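Local atomic coordinates of pesticidial crystal protein CRY2AA (Bacillus thuringiensis serovar kurstaki, PDB entry 1I5P), a protein that promotes colloidosmotic lysis of midgut epithelial cells in dipteran and lepidopteran larvae by binding to them, acting as an insecticidal delta-endotoxin. Residues 329-341 with 456-468. Sequence-based numbering, arbitrary orientation.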
loop_
_atom_site.group_PDB
_atom_site.type_symbol
_atom_site.label_atom_id
_atom_site.label_comp_id
_atom_site.label_asym_id
_atom_site.label_seq_id
_atom_site.Cartn_x
_atom_site.Cartn_y
_atom_site.Cartn_z
ATOM N N SER A 329 24.898 -34.478 16.112
ATOM C CA SER A 329 25.609 -33.209 16.024
ATOM C C SER A 329 24.662 -32.007 16.020
ATOM O O SER A 329 23.454 -32.153 16.209
ATOM C CB SER A 329 26.469 -33.190 14.759
ATOM O OG SER A 329 27.294 -32.042 14.716
ATOM N N THR A 330 25.226 -30.821 15.806
ATOM C CA THR A 330 24.449 -29.581 15.774
ATOM C C THR A 330 24.868 -28.690 14.606
ATOM O O THR A 330 26.031 -28.302 14.490
ATOM C CB THR A 330 24.610 -28.793 17.091
ATOM O OG1 THR A 330 23.950 -29.497 18.148
ATOM C CG2 THR A 330 24.013 -27.397 16.965
ATOM N N THR A 331 23.908 -28.367 13.747
ATOM C CA THR A 331 24.172 -27.531 12.587
ATOM C C THR A 331 23.367 -26.238 12.637
ATOM O O THR A 331 22.247 -26.205 13.148
ATOM C CB THR A 331 23.823 -28.268 11.287
ATOM O OG1 THR A 331 24.535 -29.509 11.237
ATOM C CG2 THR A 331 24.197 -27.426 10.079
ATOM N N THR A 332 23.949 -25.173 12.098
ATOM C CA THR A 332 23.296 -23.876 12.070
ATOM C C THR A 332 23.546 -23.162 10.741
ATOM O O THR A 332 24.682 -22.813 10.416
ATOM C CB THR A 332 23.789 -22.981 13.232
ATOM O OG1 THR A 332 23.221 -21.672 13.109
ATOM C CG2 THR A 332 25.301 -22.871 13.218
ATOM N N HIS A 333 22.477 -22.976 9.972
ATOM C CA HIS A 333 22.540 -22.287 8.684
ATOM C C HIS A 333 22.078 -20.862 8.946
ATOM O O HIS A 333 20.898 -20.616 9.203
ATOM C CB HIS A 333 21.612 -22.954 7.674
ATOM C CG HIS A 333 21.916 -24.399 7.440
ATOM N ND1 HIS A 333 23.076 -24.827 6.834
ATOM C CD2 HIS A 333 21.215 -25.517 7.742
ATOM C CE1 HIS A 333 23.078 -26.147 6.772
ATOM N NE2 HIS A 333 21.959 -26.590 7.316
ATOM N N SER A 334 23.013 -19.921 8.887
ATOM C CA SER A 334 22.692 -18.534 9.172
ATOM C C SER A 334 23.118 -17.516 8.123
ATOM O O SER A 334 23.991 -17.778 7.293
ATOM C CB SER A 334 23.333 -18.144 10.498
ATOM O OG SER A 334 24.743 -18.287 10.420
ATOM N N LEU A 335 22.465 -16.357 8.176
ATOM C CA LEU A 335 22.767 -15.224 7.309
ATOM C C LEU A 335 23.268 -14.203 8.316
ATOM O O LEU A 335 22.491 -13.646 9.097
ATOM C CB LEU A 335 21.514 -14.693 6.605
ATOM C CG LEU A 335 21.744 -13.404 5.803
ATOM C CD1 LEU A 335 22.765 -13.648 4.701
ATOM C CD2 LEU A 335 20.426 -12.913 5.215
ATOM N N ASN A 336 24.575 -13.982 8.305
ATOM C CA ASN A 336 25.217 -13.084 9.247
ATOM C C ASN A 336 25.290 -11.625 8.835
ATOM O O ASN A 336 25.406 -10.742 9.686
ATOM C CB ASN A 336 26.627 -13.607 9.533
ATOM C CG ASN A 336 26.620 -14.944 10.262
ATOM O OD1 ASN A 336 25.902 -15.873 9.885
ATOM N ND2 ASN A 336 27.430 -15.047 11.309
ATOM N N SER A 337 25.221 -11.376 7.532
ATOM C CA SER A 337 25.312 -10.021 7.011
ATOM C C SER A 337 24.595 -9.927 5.676
ATOM O O SER A 337 24.549 -10.895 4.916
ATOM C CB SER A 337 26.782 -9.634 6.829
ATOM O OG SER A 337 26.912 -8.307 6.347
ATOM N N ALA A 338 24.052 -8.754 5.382
ATOM C CA ALA A 338 23.337 -8.572 4.134
ATOM C C ALA A 338 23.277 -7.123 3.699
ATOM O O ALA A 338 23.390 -6.207 4.512
ATOM C CB ALA A 338 21.921 -9.127 4.266
ATOM N N ARG A 339 23.103 -6.929 2.400
ATOM C CA ARG A 339 22.988 -5.600 1.832
ATOM C C ARG A 339 22.179 -5.753 0.557
ATOM O O ARG A 339 22.415 -6.666 -0.233
ATOM C CB ARG A 339 24.371 -5.008 1.536
ATOM C CG ARG A 339 24.341 -3.593 0.955
ATOM C CD ARG A 339 25.681 -2.891 1.155
ATOM N NE ARG A 339 26.799 -3.694 0.662
ATOM C CZ ARG A 339 28.074 -3.483 0.984
ATOM N NH1 ARG A 339 28.402 -2.490 1.802
ATOM N NH2 ARG A 339 29.024 -4.271 0.490
ATOM N N VAL A 340 21.210 -4.864 0.387
ATOM C CA VAL A 340 20.329 -4.874 -0.771
ATOM C C VAL A 340 20.949 -4.044 -1.895
ATOM O O VAL A 340 21.539 -2.988 -1.644
ATOM C CB VAL A 340 18.947 -4.304 -0.400
ATOM C CG1 VAL A 340 18.026 -4.321 -1.606
ATOM C CG2 VAL A 340 18.348 -5.120 0.747
ATOM N N ASN A 341 20.815 -4.530 -3.125
ATOM C CA ASN A 341 21.386 -3.854 -4.286
ATOM C C ASN A 341 20.329 -3.326 -5.249
ATOM O O ASN A 341 19.249 -3.905 -5.388
ATOM C CB ASN A 341 22.329 -4.805 -5.023
ATOM C CG ASN A 341 23.374 -5.406 -4.105
ATOM O OD1 ASN A 341 24.052 -4.689 -3.366
ATOM N ND2 ASN A 341 23.511 -6.727 -4.145
ATOM N N THR A 456 27.327 -8.579 20.949
ATOM C CA THR A 456 26.285 -9.377 20.314
ATOM C C THR A 456 26.579 -9.616 18.823
ATOM O O THR A 456 26.078 -10.577 18.237
ATOM C CB THR A 456 24.904 -8.683 20.422
ATOM O OG1 THR A 456 24.668 -8.286 21.777
ATOM C CG2 THR A 456 23.792 -9.630 19.984
ATOM N N PRO A 457 27.395 -8.748 18.189
ATOM C CA PRO A 457 27.688 -8.948 16.768
ATOM C C PRO A 457 28.954 -9.759 16.465
ATOM O O PRO A 457 29.166 -10.830 17.041
ATOM C CB PRO A 457 27.763 -7.520 16.226
ATOM C CG PRO A 457 28.095 -6.649 17.451
ATOM C CD PRO A 457 28.064 -7.534 18.679
ATOM N N GLY A 458 29.788 -9.237 15.567
ATOM C CA GLY A 458 31.000 -9.938 15.177
ATOM C C GLY A 458 30.633 -10.764 13.960
ATOM O O GLY A 458 31.233 -10.652 12.889
ATOM N N GLY A 459 29.622 -11.604 14.147
ATOM C CA GLY A 459 29.108 -12.434 13.076
ATOM C C GLY A 459 27.652 -12.026 12.932
ATOM O O GLY A 459 27.119 -11.925 11.830
ATOM N N ALA A 460 27.022 -11.774 14.076
ATOM C CA ALA A 460 25.628 -11.355 14.155
ATOM C C ALA A 460 24.682 -12.084 13.203
ATOM O O ALA A 460 25.002 -13.149 12.668
ATOM C CB ALA A 460 25.533 -9.852 13.928
ATOM N N ARG A 461 23.512 -11.492 12.998
ATOM C CA ARG A 461 22.502 -12.074 12.130
ATOM C C ARG A 461 21.762 -11.004 11.340
ATOM O O ARG A 461 21.651 -9.859 11.771
ATOM C CB ARG A 461 21.492 -12.867 12.963
ATOM C CG ARG A 461 22.051 -14.122 13.625
ATOM C CD ARG A 461 22.233 -15.236 12.618
ATOM N NE ARG A 461 22.592 -16.504 13.247
ATOM C CZ ARG A 461 23.803 -16.810 13.697
ATOM N NH1 ARG A 461 24.798 -15.939 13.591
ATOM N NH2 ARG A 461 24.020 -17.995 14.246
ATOM N N ALA A 462 21.262 -11.395 10.173
ATOM C CA ALA A 462 20.500 -10.498 9.320
ATOM C C ALA A 462 19.175 -11.179 9.002
ATOM O O ALA A 462 19.158 -12.280 8.464
ATOM C CB ALA A 462 21.264 -10.213 8.032
ATOM N N TYR A 463 18.074 -10.527 9.360
ATOM C CA TYR A 463 16.743 -11.054 9.092
ATOM C C TYR A 463 16.070 -10.078 8.135
ATOM O O TYR A 463 15.746 -8.953 8.504
ATOM C CB TYR A 463 15.959 -11.187 10.398
ATOM C CG TYR A 463 16.626 -12.133 11.376
ATOM C CD1 TYR A 463 17.302 -11.653 12.501
ATOM C CD2 TYR A 463 16.609 -13.509 11.154
ATOM C CE1 TYR A 463 17.947 -12.531 13.383
ATOM C CE2 TYR A 463 17.248 -14.393 12.022
ATOM C CZ TYR A 463 17.913 -13.901 13.134
ATOM O OH TYR A 463 18.535 -14.794 13.981
ATOM N N LEU A 464 15.870 -10.526 6.901
ATOM C CA LEU A 464 15.303 -9.693 5.852
ATOM C C LEU A 464 13.805 -9.448 5.902
ATOM O O LEU A 464 13.033 -10.249 6.439
ATOM C CB LEU A 464 15.682 -10.263 4.484
ATOM C CG LEU A 464 17.172 -10.583 4.345
ATOM C CD1 LEU A 464 17.472 -11.025 2.926
ATOM C CD2 LEU A 464 18.001 -9.360 4.715
ATOM N N VAL A 465 13.422 -8.319 5.319
ATOM C CA VAL A 465 12.043 -7.873 5.245
ATOM C C VAL A 465 11.721 -7.595 3.780
ATOM O O VAL A 465 12.451 -6.861 3.108
ATOM C CB VAL A 465 11.859 -6.563 6.054
ATOM C CG1 VAL A 465 10.476 -5.963 5.802
ATOM C CG2 VAL A 465 12.082 -6.838 7.541
ATOM N N SER A 466 10.646 -8.189 3.273
ATOM C CA SER A 466 10.259 -7.936 1.891
ATOM C C SER A 466 9.190 -6.838 1.878
ATOM O O SER A 466 8.278 -6.831 2.708
ATOM C CB SER A 466 9.750 -9.220 1.213
ATOM O OG SER A 466 8.710 -9.839 1.944
ATOM N N VAL A 467 9.344 -5.894 0.953
ATOM C CA VAL A 467 8.428 -4.769 0.813
ATOM C C VAL A 467 7.586 -4.976 -0.437
ATOM O O VAL A 467 8.097 -4.932 -1.560
ATOM C CB VAL A 467 9.200 -3.438 0.678
ATOM C CG1 VAL A 467 8.238 -2.266 0.790
ATOM C CG2 VAL A 467 10.283 -3.350 1.750
ATOM N N HIS A 468 6.293 -5.195 -0.230
ATOM C CA HIS A 468 5.369 -5.452 -1.327
ATOM C C HIS A 468 4.535 -4.228 -1.690
ATOM O O HIS A 468 3.980 -3.548 -0.818
ATOM C CB HIS A 468 4.448 -6.613 -0.950
ATOM C CG HIS A 468 5.183 -7.832 -0.485
ATOM N ND1 HIS A 468 5.176 -9.020 -1.182
ATOM C CD2 HIS A 468 5.955 -8.042 0.609
ATOM C CE1 HIS A 468 5.914 -9.910 -0.538
ATOM N NE2 HIS A 468 6.395 -9.340 0.552
#
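In the beta-prism middle domain of this three-domain toxin, two strands of different sheets meet where L335 and N336 of strand 329-341 press against A462 and the loop 459-461 that leads into strand 462-468. The strand axes cross at 75°, so the chains do not run on as a ladder. One backbone bond joins them: A462 N donates to L335 O at 2.8 Å, with an N-H...O angle of 151°. The same oxygen also receives a CA-H...O contact from R461 CA.

On one flank the contact is apolar. With CG anti to the backbone N, the L335 side chain swings over A462, CG 3.9 Å from A462 CB, and CD2 of L335 goes on to L464 CG. A338 CB fills in beside them, 4.0 Å from both A462 CB and L464 CD2.

The other flank is polar. R461 bends at chi2, which turns its guanidinium back over strand 329-341, where S334 CB sits 3.3 Å above one face, towards the rim. R461 NH1 is held by A460 O at 2.9 Å; this acceptor lies in the guanidinium plane, although the nitrogen stands above the carbonyl plane. N336 runs alongside the arginine, its amide tilted 34° from the guanidinium, and S334 OG donates to N336 OD1 at 2.7 Å in the carbonyl plane, steadying the amide. Q394 touches both S334 and R461.

L335 N bonds to Q394 and L464 N to E396, so the loop after strand 389-393 ties into both strands. The contact thus joins two of the sheets whose packing about a common apolar core makes up the beta prism of three-domain Cry toxins.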